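Local atomic coordinates of alpha-L-rhamnosidase (Streptomyces avermitilis, PDB entry 3W5M), a protein that hydrolyses terminal non-reducing alpha-L-rhamnose residues from citrus flavonoid glycosides and gum arabic, and binds L-rhamnose through a calcium-dependent carbohydrate-binding module. Residues I123-A127 against P128-A132; G389-Q392 against Y393-P397; T576-P579 against G580-T584; V824-A827 against L828-A831; A833-L836 against V837-I840. All coordinates share one frame; numbering follows the deposited sequence.

Contact 1: I123-A127 against P128-A132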
loop_
_atom_site.group_PDB
_atom_site.type_symbol
_atom_site.label_atom_id
_atom_site.label_comp_id
_atom_site.label_asym_id
_atom_site.label_seq_id
_atom_site.Cartn_x
_atom_site.Cartn_y
_atom_site.Cartn_z
ATOM N N ILE A 123 -15.155 -19.982 7.125
ATOM C CA ILE A 123 -14.860 -21.257 6.492
ATOM C C ILE A 123 -13.554 -21.226 5.697
ATOM O O ILE A 123 -13.148 -20.175 5.167
ATOM C CB ILE A 123 -15.991 -21.748 5.572
ATOM C CG1 ILE A 123 -16.243 -20.744 4.430
ATOM C CG2 ILE A 123 -17.258 -22.089 6.362
ATOM C CD1 ILE A 123 -17.259 -21.239 3.416
ATOM N N SER A 124 -12.945 -22.405 5.569
ATOM C CA SER A 124 -11.679 -22.605 4.846
ATOM C C SER A 124 -11.825 -23.821 3.944
ATOM O O SER A 124 -12.637 -24.700 4.232
ATOM C CB SER A 124 -10.564 -22.918 5.830
ATOM O OG SER A 124 -10.077 -21.771 6.490
ATOM N N ALA A 125 -11.016 -23.899 2.883
ATOM C CA ALA A 125 -10.887 -25.155 2.136
ATOM C C ALA A 125 -10.238 -26.208 3.060
ATOM O O ALA A 125 -9.471 -25.838 3.958
ATOM C CB ALA A 125 -10.041 -24.949 0.893
ATOM N N PRO A 126 -10.552 -27.508 2.858
ATOM C CA PRO A 126 -10.007 -28.554 3.735
ATOM C C PRO A 126 -8.507 -28.801 3.516
ATOM O O PRO A 126 -7.936 -28.288 2.539
ATOM C CB PRO A 126 -10.844 -29.779 3.345
ATOM C CG PRO A 126 -11.129 -29.551 1.898
ATOM C CD PRO A 126 -11.419 -28.085 1.809
ATOM N N ALA A 127 -7.889 -29.578 4.410
ATOM C CA ALA A 127 -6.431 -29.779 4.447
ATOM C C ALA A 127 -5.772 -30.240 3.129
ATOM O O ALA A 127 -4.691 -29.755 2.794
ATOM C CB ALA A 127 -6.036 -30.701 5.605
ATOM N N PRO A 128 -6.420 -31.156 2.381
ATOM C CA PRO A 128 -5.849 -31.568 1.095
ATOM C C PRO A 128 -5.658 -30.403 0.091
ATOM O O PRO A 128 -4.848 -30.510 -0.837
ATOM C CB PRO A 128 -6.889 -32.565 0.552
ATOM C CG PRO A 128 -7.612 -33.082 1.745
ATOM C CD PRO A 128 -7.567 -31.999 2.789
ATOM N N LEU A 129 -6.397 -29.307 0.278
ATOM C CA LEU A 129 -6.364 -28.162 -0.643
ATOM C C LEU A 129 -5.523 -26.979 -0.117
ATOM O O LEU A 129 -5.063 -26.145 -0.894
ATOM C CB LEU A 129 -7.794 -27.714 -1.006
ATOM C CG LEU A 129 -8.717 -28.741 -1.688
ATOM C CD1 LEU A 129 -10.079 -28.105 -2.008
ATOM C CD2 LEU A 129 -8.083 -29.326 -2.948
ATOM N N THR A 130 -5.321 -26.920 1.194
ATOM C CA THR A 130 -4.635 -25.779 1.793
ATOM C C THR A 130 -3.262 -26.145 2.363
ATOM O O THR A 130 -2.513 -25.262 2.789
ATOM C CB THR A 130 -5.453 -25.156 2.928
ATOM O OG1 THR A 130 -5.718 -26.146 3.938
ATOM C CG2 THR A 130 -6.753 -24.580 2.402
ATOM N N GLU A 131 -2.954 -27.437 2.442
ATOM C CA GLU A 131 -1.628 -27.835 2.897
ATOM C C GLU A 131 -0.852 -28.484 1.772
ATOM O O GLU A 131 -1.389 -29.289 1.021
ATOM C CB GLU A 131 -1.700 -28.783 4.090
ATOM C CG GLU A 131 -1.549 -28.075 5.421
ATOM C CD GLU A 131 -2.837 -27.419 5.867
ATOM O OE1 GLU A 131 -3.656 -28.112 6.516
ATOM O OE2 GLU A 131 -3.019 -26.204 5.585
ATOM N N ALA A 132 0.422 -28.134 1.670
ATOM C CA ALA A 132 1.312 -28.819 0.749
ATOM C C ALA A 132 1.459 -30.258 1.221
ATOM O O ALA A 132 1.332 -30.529 2.434
ATOM C CB ALA A 132 2.669 -28.127 0.711
#
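Leu129 and Thr130 fold back over Ala125 and Pro126 where the chain leaves the short strand 123-124 and winds into a single turn of helix. Backbone bonds define this turn. The carbonyl of Pro126, at the N-cap position, receives Leu129 N at 2.9 Å, the donor standing above the carbonyl plane, and more weakly Thr130 N. One residue on, Ala127 O takes Glu131 N at 2.9 Å and a weak second bond from Thr130 N, so each of the two carbonyl oxygens is shared by two amides.

Apolar contacts join the turn to the residues before it. The Pro126 ring and the Leu129 side chain run side by side, with CD of Pro126 4.0 Å from CD1 of Leu129. Thr130 has its methyl anti to the carbonyl carbon (chi1 58°), which brings CG2 to 3.6 Å from Ala125 CB. The same methyl covers Ala125 O, a buried oxygen for which the model offers no partner.

The polar side chains gather at the far end of the turn. Thr130 OG1 donates to Glu131 OE2 at 3.2 Å, arriving from above the carboxylate plane, and Arg396 forms a salt bridge with that same oxygen. The arrangement is that of a short helical turn following an edge strand of an antiparallel sheet, its apolar side resting on Leu459 and Ala423 of neighbouring strands.

Contact 2: G389-Q392 against Y393-P397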
loop_
_atom_site.group_PDB
_atom_site.type_symbol
_atom_site.label_atom_id
_atom_site.label_comp_id
_atom_site.label_asym_id
_atom_site.label_seq_id
_atom_site.Cartn_x
_atom_site.Cartn_y
_atom_site.Cartn_z
ATOM N N GLY A 389 8.834 -13.804 5.477
ATOM C CA GLY A 389 8.215 -15.103 5.171
ATOM C C GLY A 389 6.718 -15.135 5.421
ATOM O O GLY A 389 6.090 -14.081 5.647
ATOM N N PRO A 390 6.120 -16.336 5.337
ATOM C CA PRO A 390 4.680 -16.540 5.336
ATOM C C PRO A 390 4.119 -16.751 6.736
ATOM O O PRO A 390 4.880 -16.696 7.714
ATOM C CB PRO A 390 4.524 -17.793 4.466
ATOM C CG PRO A 390 5.792 -18.563 4.696
ATOM C CD PRO A 390 6.848 -17.608 5.166
ATOM N N HIS A 391 2.796 -16.946 6.829
ATOM C CA HIS A 391 2.106 -17.294 8.077
ATOM C C HIS A 391 2.299 -16.261 9.184
ATOM O O HIS A 391 2.468 -16.625 10.345
ATOM C CB HIS A 391 2.528 -18.690 8.549
ATOM C CG HIS A 391 2.383 -19.732 7.497
ATOM N ND1 HIS A 391 3.200 -20.841 7.423
ATOM C CD2 HIS A 391 1.529 -19.819 6.448
ATOM C CE1 HIS A 391 2.839 -21.576 6.380
ATOM N NE2 HIS A 391 1.829 -20.978 5.774
ATOM N N GLN A 392 2.284 -14.980 8.828
ATOM C CA GLN A 392 2.414 -13.919 9.840
ATOM C C GLN A 392 1.237 -13.915 10.823
ATOM O O GLN A 392 1.426 -13.661 12.003
ATOM C CB GLN A 392 2.601 -12.542 9.201
ATOM C CG GLN A 392 3.854 -12.415 8.330
ATOM C CD GLN A 392 5.127 -12.689 9.096
ATOM O OE1 GLN A 392 5.266 -12.292 10.258
ATOM N NE2 GLN A 392 6.079 -13.342 8.445
ATOM N N TYR A 393 0.028 -14.217 10.354
ATOM C CA TYR A 393 -1.144 -14.168 11.222
ATOM C C TYR A 393 -1.833 -15.522 11.397
ATOM O O TYR A 393 -2.573 -15.750 12.366
ATOM C CB TYR A 393 -2.164 -13.129 10.716
ATOM C CG TYR A 393 -1.637 -11.706 10.625
ATOM C CD1 TYR A 393 -1.013 -11.251 9.485
ATOM C CD2 TYR A 393 -1.767 -10.824 11.704
ATOM C CE1 TYR A 393 -0.547 -9.949 9.385
ATOM C CE2 TYR A 393 -1.280 -9.529 11.637
ATOM C CZ TYR A 393 -0.684 -9.079 10.484
ATOM O OH TYR A 393 -0.210 -7.789 10.394
ATOM N N GLY A 394 -1.645 -16.402 10.426
ATOM C CA GLY A 394 -2.291 -17.714 10.452
ATOM C C GLY A 394 -1.768 -18.541 9.298
ATOM O O GLY A 394 -0.997 -18.038 8.452
ATOM N N GLU A 395 -2.199 -19.796 9.240
ATOM C CA GLU A 395 -1.628 -20.752 8.270
ATOM C C GLU A 395 -2.482 -20.942 7.034
ATOM O O GLU A 395 -1.958 -21.312 5.984
ATOM C CB GLU A 395 -1.490 -22.146 8.898
ATOM C CG GLU A 395 -0.744 -22.198 10.221
ATOM C CD GLU A 395 0.754 -22.362 10.045
ATOM O OE1 GLU A 395 1.175 -23.125 9.148
ATOM O OE2 GLU A 395 1.515 -21.739 10.820
ATOM N N ARG A 396 -3.790 -20.765 7.186
ATOM C CA ARG A 396 -4.746 -21.067 6.117
ATOM C C ARG A 396 -5.700 -19.910 5.994
ATOM O O ARG A 396 -6.179 -19.381 7.021
ATOM C CB ARG A 396 -5.582 -22.308 6.451
ATOM C CG ARG A 396 -4.817 -23.614 6.407
ATOM C CD ARG A 396 -5.552 -24.714 7.152
ATOM N NE ARG A 396 -4.647 -25.382 8.086
ATOM C CZ ARG A 396 -4.446 -24.987 9.342
ATOM N NH1 ARG A 396 -5.095 -23.936 9.822
ATOM N NH2 ARG A 396 -3.603 -25.648 10.127
ATOM N N PRO A 397 -6.032 -19.531 4.751
ATOM C CA PRO A 397 -7.032 -18.472 4.656
ATOM C C PRO A 397 -8.479 -18.904 4.904
ATOM O O PRO A 397 -8.864 -20.078 4.708
ATOM C CB PRO A 397 -6.832 -17.922 3.226
ATOM C CG PRO A 397 -6.229 -19.040 2.481
ATOM C CD PRO A 397 -5.397 -19.823 3.459
#
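The imidazole of His391 has the carboxylate of Glu395 over one face, four residues further along a loop without regular secondary structure. Glu395 OE1 is offset toward the rim of the ring, 3.5 Å from ND1 of His391; the ring and carboxylate planes are 40° apart, and the two side chains cross at about a right angle. Glu395 reaches this place because its chain folds at the second torsion (chi2 -88°), carrying the acid group back toward the histidine. On the opposite face of the imidazole, Pro390 CB lies over the centre, so the ring is sandwiched between a proline and a carboxylate.

Next to this pair the backbone closes up through a CA-H...O contact, His391 CA lying 3.2 Å from Gly394 O. That carbonyl oxygen is buried and has no hydrogen-bonding partner in the model.

Gln392 takes another course. Its chain also bends at chi2 (-59°), and its amide turns back to Gly389, NE2 donating to Gly389 O at 2.9 Å along a nearly straight line. The acceptor is almost in the plane of the glutamine amide, whereas the donor stands well above the plane of the glycine carbonyl. The Tyr393 ring passes beside Gln392, its hydroxyl hydrogen-bonded to Trp347 and its ring edge-to-face with Tyr350. The arrangement is that of a compact, irregular surface loop between helix 379-382 and strand 398-407.

Contact 3: T576-P579 against G580-T584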
loop_
_atom_site.group_PDB
_atom_site.type_symbol
_atom_site.label_atom_id
_atom_site.label_comp_id
_atom_site.label_asym_id
_atom_site.label_seq_id
_atom_site.Cartn_x
_atom_site.Cartn_y
_atom_site.Cartn_z
ATOM N N THR A 576 8.669 -14.884 -21.250
ATOM C CA THR A 576 9.320 -16.076 -21.801
ATOM C C THR A 576 8.283 -17.195 -22.006
ATOM O O THR A 576 7.262 -17.236 -21.321
ATOM C CB THR A 576 10.462 -16.564 -20.919
ATOM O OG1 THR A 576 9.953 -16.883 -19.634
ATOM C CG2 THR A 576 11.549 -15.477 -20.766
ATOM N N GLY A 577 8.529 -18.091 -22.959
ATOM C CA GLY A 577 7.572 -19.168 -23.254
ATOM C C GLY A 577 6.383 -18.809 -24.113
ATOM O O GLY A 577 5.502 -19.663 -24.326
ATOM N N PHE A 578 6.337 -17.566 -24.608
ATOM C CA PHE A 578 5.258 -17.108 -25.468
ATOM C C PHE A 578 5.299 -17.919 -26.771
ATOM O O PHE A 578 6.384 -18.176 -27.303
ATOM C CB PHE A 578 5.396 -15.609 -25.756
ATOM C CG PHE A 578 4.125 -14.947 -26.200
ATOM C CD1 PHE A 578 3.237 -14.402 -25.261
ATOM C CD2 PHE A 578 3.796 -14.863 -27.560
ATOM C CE1 PHE A 578 2.068 -13.792 -25.663
ATOM C CE2 PHE A 578 2.619 -14.253 -27.958
ATOM C CZ PHE A 578 1.750 -13.716 -27.017
ATOM N N PRO A 579 4.137 -18.365 -27.257
ATOM C CA PRO A 579 4.183 -19.043 -28.560
ATOM C C PRO A 579 4.207 -18.018 -29.692
ATOM O O PRO A 579 3.213 -17.327 -29.938
ATOM C CB PRO A 579 2.887 -19.862 -28.571
ATOM C CG PRO A 579 1.955 -19.128 -27.659
ATOM C CD PRO A 579 2.813 -18.476 -26.612
ATOM N N GLY A 580 5.341 -17.902 -30.370
ATOM C CA GLY A 580 5.472 -16.897 -31.408
ATOM C C GLY A 580 6.019 -15.625 -30.809
ATOM O O GLY A 580 6.795 -15.665 -29.862
ATOM N N LYS A 581 5.605 -14.491 -31.350
ATOM C CA LYS A 581 6.158 -13.217 -30.909
ATOM C C LYS A 581 5.079 -12.368 -30.265
ATOM O O LYS A 581 4.066 -12.068 -30.896
ATOM C CB LYS A 581 6.816 -12.468 -32.077
ATOM C CG LYS A 581 8.172 -13.008 -32.517
ATOM C CD LYS A 581 8.417 -12.710 -33.999
ATOM C CE LYS A 581 9.898 -12.671 -34.362
ATOM N NZ LYS A 581 10.586 -13.992 -34.272
ATOM N N PRO A 582 5.283 -11.978 -28.991
ATOM C CA PRO A 582 4.308 -11.041 -28.429
ATOM C C PRO A 582 4.294 -9.709 -29.176
ATOM O O PRO A 582 5.315 -9.272 -29.689
ATOM C CB PRO A 582 4.787 -10.821 -26.986
ATOM C CG PRO A 582 6.176 -11.353 -26.915
ATOM C CD PRO A 582 6.340 -12.352 -28.035
ATOM N N SER A 583 3.133 -9.085 -29.240
ATOM C CA SER A 583 3.019 -7.743 -29.768
ATOM C C SER A 583 2.635 -6.851 -28.601
ATOM O O SER A 583 2.478 -7.339 -27.460
ATOM C CB SER A 583 1.971 -7.695 -30.876
ATOM O OG SER A 583 0.732 -8.184 -30.410
ATOM N N THR A 584 2.494 -5.557 -28.861
ATOM C CA THR A 584 2.148 -4.619 -27.797
ATOM C C THR A 584 0.783 -4.953 -27.188
ATOM O O THR A 584 0.528 -4.622 -26.025
ATOM C CB THR A 584 2.179 -3.142 -28.250
ATOM O OG1 THR A 584 1.175 -2.911 -29.252
ATOM C CG2 THR A 584 3.556 -2.746 -28.780
#
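Phe578 spreads one face of its ring beneath Pro582, four residues along the loop. CB of the proline stands 4.0 Å from the ring centroid and only 2° off the normal, a CH-pi contact centred on the face. The pyrrolidine also reaches the CD2 side of the ring, where its CD comes to 3.6 Å from Phe578 CD2. CG of the phenylalanine is directed opposite the backbone N (chi1 -159°), which swings the ring across the loop to meet the proline, and the two side chains run antiparallel past one another. Gly580, at the bend between them, brings its carbonyl oxygen to the edge of the ring, near its plane. The glycine adopts a positive phi of 91°, where a beta carbon would run into Pro579 O. With an alanine at Phe578, Pro582 would probably lose the flat surface under its ring, and a gap would be likely to open inside the bend.

The loop links strands 572-576 and 587-594 of the concanavalin-like domain, and its hydrophobic residues turn toward the sheet: Phe578 packs on Leu513 and Val515 of strand 510-515, while Pro582 rests on Phe499 of strand 498-503.

Contact 4: V824-A827 against L828-A831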
loop_
_atom_site.group_PDB
_atom_site.type_symbol
_atom_site.label_atom_id
_atom_site.label_comp_id
_atom_site.label_asym_id
_atom_site.label_seq_id
_atom_site.Cartn_x
_atom_site.Cartn_y
_atom_site.Cartn_z
ATOM N N VAL A 824 15.821 27.394 16.542
ATOM C CA VAL A 824 16.900 28.395 16.601
ATOM C C VAL A 824 16.367 29.606 17.386
ATOM O O VAL A 824 15.285 30.086 17.094
ATOM C CB VAL A 824 17.297 28.887 15.186
ATOM C CG1 VAL A 824 18.481 29.834 15.255
ATOM C CG2 VAL A 824 17.640 27.732 14.259
ATOM N N PRO A 825 17.133 30.127 18.366
ATOM C CA PRO A 825 16.674 31.411 18.938
ATOM C C PRO A 825 16.438 32.452 17.828
ATOM O O PRO A 825 17.188 32.487 16.846
ATOM C CB PRO A 825 17.825 31.832 19.859
ATOM C CG PRO A 825 18.644 30.594 20.080
ATOM C CD PRO A 825 18.458 29.721 18.866
ATOM N N ASP A 826 15.409 33.292 17.969
ATOM C CA ASP A 826 15.038 34.208 16.890
ATOM C C ASP A 826 16.150 35.140 16.479
ATOM O O ASP A 826 16.265 35.467 15.315
ATOM C CB ASP A 826 13.780 34.989 17.219
ATOM C CG ASP A 826 12.554 34.124 17.109
ATOM O OD1 ASP A 826 12.261 33.442 18.104
ATOM O OD2 ASP A 826 11.933 34.076 16.008
ATOM N N ALA A 827 16.966 35.545 17.453
ATOM C CA ALA A 827 18.122 36.415 17.207
ATOM C C ALA A 827 19.110 35.784 16.247
ATOM O O ALA A 827 19.890 36.494 15.615
ATOM C CB ALA A 827 18.834 36.740 18.520
ATOM N N LEU A 828 19.050 34.457 16.111
ATOM C CA LEU A 828 20.053 33.714 15.345
ATOM C C LEU A 828 19.505 33.036 14.095
ATOM O O LEU A 828 20.224 32.301 13.450
ATOM C CB LEU A 828 20.705 32.665 16.256
ATOM C CG LEU A 828 21.714 33.241 17.249
ATOM C CD1 LEU A 828 22.048 32.237 18.343
ATOM C CD2 LEU A 828 22.961 33.704 16.489
ATOM N N ARG A 829 18.242 33.275 13.758
ATOM C CA ARG A 829 17.664 32.675 12.548
ATOM C C ARG A 829 18.349 33.135 11.270
ATOM O O ARG A 829 18.646 32.324 10.395
ATOM C CB ARG A 829 16.152 32.904 12.486
ATOM C CG ARG A 829 15.393 32.045 13.486
ATOM C CD ARG A 829 13.881 32.246 13.357
ATOM N NE ARG A 829 13.378 31.878 12.031
ATOM C CZ ARG A 829 12.959 30.654 11.705
ATOM N NH1 ARG A 829 12.989 29.684 12.607
ATOM N NH2 ARG A 829 12.524 30.410 10.477
ATOM N N LYS A 830 18.615 34.431 11.165
ATOM C CA LYS A 830 19.341 34.977 10.029
ATOM C C LYS A 830 20.680 34.257 9.841
ATOM O O LYS A 830 20.986 33.826 8.730
ATOM C CB LYS A 830 19.565 36.477 10.206
ATOM C CG LYS A 830 20.112 37.183 8.972
ATOM C CD LYS A 830 20.055 38.694 9.154
ATOM C CE LYS A 830 20.455 39.408 7.877
ATOM N NZ LYS A 830 21.896 39.186 7.553
ATOM N N ALA A 831 21.456 34.142 10.924
ATOM C CA ALA A 831 22.766 33.477 10.899
ATOM C C ALA A 831 22.652 32.009 10.493
ATOM O O ALA A 831 23.439 31.532 9.655
ATOM C CB ALA A 831 23.471 33.596 12.250
HETATM O O HOH W 1 13.533 29.484 15.282
HETATM O O HOH W 2 17.472 36.429 12.991
HETATM O O HOH W 3 21.217 36.086 13.030
#
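Val824 and Pro825 pack against Leu828 and Arg829 where the chain turns into helix 829-842, with Leu828 at the N-cap position; this helix belongs to the six-hairpin glycosidase domain, an (alpha/alpha)6 barrel. Two direct backbone bonds shape the entry. Leu828 N donates to Pro825 O at 2.8 Å, from above the carbonyl plane, and Arg829 N makes a weak but nearly straight bond of 3.3 Å to Asp826 O.

The apolar contacts are two. Val824 has CG1 anti to its own nitrogen (chi1 -176°), a torsion that puts this methyl 3.7 Å from Leu828 CB, while CD1 of Leu828 comes loosely up to CG of Pro825. The valine itself is buried, with Thr818 and Leu819 of the preceding helix 812-820 against it.

Charged groups come near one another without pairing. The side chains of Asp826 and Arg829 run alongside each other in the same direction, yet Asp826 OD2 remains 4.8 Å from Arg829 NE, and the nearer approach is to the methylene CD. The arginine chain instead bends at chi3 (61°), and its NH1 is hydrogen-bonded to Leu819 O.

Water completes the first turn of the helix. One molecule donates to Asp826 O and accepts from Lys830 N; another does the same between Ala827 O and Ala831 N, each thus inserted where a direct helical bond would run. A third lies in the guanidinium plane at its edge, accepting from Arg829 NH1 at 2.7 Å and donating to Val824 O at 2.6 Å.

Contact 5: A833-L836 against V837-I840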
loop_
_atom_site.group_PDB
_atom_site.type_symbol
_atom_site.label_atom_id
_atom_site.label_comp_id
_atom_site.label_asym_id
_atom_site.label_seq_id
_atom_site.Cartn_x
_atom_site.Cartn_y
_atom_site.Cartn_z
ATOM N N ALA A 833 20.227 30.575 8.795
ATOM C CA ALA A 833 19.815 30.500 7.399
ATOM C C ALA A 833 20.942 30.895 6.425
ATOM O O ALA A 833 21.071 30.297 5.339
ATOM C CB ALA A 833 18.566 31.338 7.154
ATOM N N ASP A 834 21.735 31.909 6.803
ATOM C CA ASP A 834 22.908 32.318 6.024
ATOM C C ASP A 834 23.883 31.143 5.847
ATOM O O ASP A 834 24.423 30.931 4.749
ATOM C CB ASP A 834 23.647 33.489 6.717
ATOM C CG ASP A 834 23.004 34.872 6.445
ATOM O OD1 ASP A 834 22.192 35.020 5.496
ATOM O OD2 ASP A 834 23.339 35.837 7.187
ATOM N N ARG A 835 24.121 30.420 6.942
ATOM C CA ARG A 835 24.984 29.245 6.994
ATOM C C ARG A 835 24.455 28.085 6.118
ATOM O O ARG A 835 25.236 27.342 5.532
ATOM C CB ARG A 835 25.161 28.789 8.447
ATOM C CG ARG A 835 26.135 27.642 8.655
ATOM C CD ARG A 835 27.465 27.911 7.958
ATOM N NE ARG A 835 28.436 26.829 8.102
ATOM C CZ ARG A 835 29.496 26.670 7.303
ATOM N NH1 ARG A 835 29.714 27.513 6.305
ATOM N NH2 ARG A 835 30.333 25.665 7.490
ATOM N N LEU A 836 23.130 27.947 6.045
ATOM C CA LEU A 836 22.499 26.929 5.215
ATOM C C LEU A 836 22.786 27.208 3.759
ATOM O O LEU A 836 23.221 26.313 3.015
ATOM C CB LEU A 836 20.978 26.915 5.445
ATOM C CG LEU A 836 20.140 25.987 4.558
ATOM C CD1 LEU A 836 20.538 24.506 4.721
ATOM C CD2 LEU A 836 18.671 26.231 4.894
ATOM N N VAL A 837 22.547 28.454 3.368
ATOM C CA VAL A 837 22.794 28.919 2.019
ATOM C C VAL A 837 24.272 28.748 1.660
ATOM O O VAL A 837 24.600 28.416 0.514
ATOM C CB VAL A 837 22.357 30.382 1.847
ATOM C CG1 VAL A 837 22.735 30.911 0.474
ATOM C CG2 VAL A 837 20.846 30.494 2.034
ATOM N N ALA A 838 25.140 28.968 2.646
ATOM C CA ALA A 838 26.582 28.857 2.452
ATOM C C ALA A 838 26.965 27.411 2.137
ATOM O O ALA A 838 27.798 27.166 1.252
ATOM C CB ALA A 838 27.331 29.356 3.684
ATOM N N LEU A 839 26.346 26.466 2.854
ATOM C CA LEU A 839 26.585 25.031 2.648
ATOM C C LEU A 839 26.079 24.548 1.289
ATOM O O LEU A 839 26.723 23.707 0.654
ATOM C CB LEU A 839 26.003 24.190 3.782
ATOM C CG LEU A 839 26.512 24.376 5.214
ATOM C CD1 LEU A 839 25.633 23.619 6.180
ATOM C CD2 LEU A 839 27.949 23.906 5.380
ATOM N N ILE A 840 24.941 25.089 0.852
ATOM C CA ILE A 840 24.381 24.804 -0.474
ATOM C C ILE A 840 25.287 25.355 -1.596
ATOM O O ILE A 840 25.616 24.645 -2.559
ATOM C CB ILE A 840 22.938 25.350 -0.603
ATOM C CG1 ILE A 840 22.005 24.605 0.380
ATOM C CG2 ILE A 840 22.444 25.245 -2.048
ATOM C CD1 ILE A 840 20.565 25.102 0.420
#
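Leu839 lays its CD2 methyl over one face of the Arg835 guanidinium, 3.6 Å above the plane and close to its centre, with NH2 the nearest of the arginine atoms. The two side chains cross at a slant, one helical turn apart. Arg835 arrives there because its chain, extended at first, bends at chi2 (50°) and carries the flat group outward and toward the C-terminal end of the helix, with NH1 4.0 Å from Ala838 CB. On the inner side of the helix, Leu836 CG and Ile840 CD1 approach more loosely, at 4.3 Å.

Behind these side chains, four successive backbone bonds follow the regular alpha-helical pattern and fix the spacing of each pair, from Val837 N to Ala833 O at 3.1 Å through to Ile840 N to Leu836 O at 3.0 Å. Asp810 holds the arginine from outside, in a salt bridge to NH2. A leucine in place of Arg835 would probably leave Asp810 without its charged mate and the Leu839 methyl without the flat group it covers.

The helix, 829-842, touches two others: Arg835 and Leu839 both meet Tyr815 of helix 812-820, whereas Leu836 and Ile840 pack on Leu861 of helix 854-863.

Overall arrangement
Contacts 1 and 2 touch directly, their centres about 13 Å apart: Ser124 OG lies 2.7 Å from Pro397 O in a probable hydrogen bond, beside the Glu131-Arg396 salt bridge. Contacts 4 and 5 follow each other on helix 829-842 in the six-hairpin catalytic domain, also with centres about 13 Å apart, and each is about 39 Å from contact 2 at the nearest atoms. Contact 3 stands alone, its centre about 35 Å from that of contact 1. Contacts 1 and 4 are about 66 Å apart between centres, on opposite sides of the chain's centre. Contact 2 comes within about 11 Å of the active site, measured from the Gln392 side chain to that of rhamnose-binding Asp635; the other four lie away from the rhamnose- and calcium-binding sites.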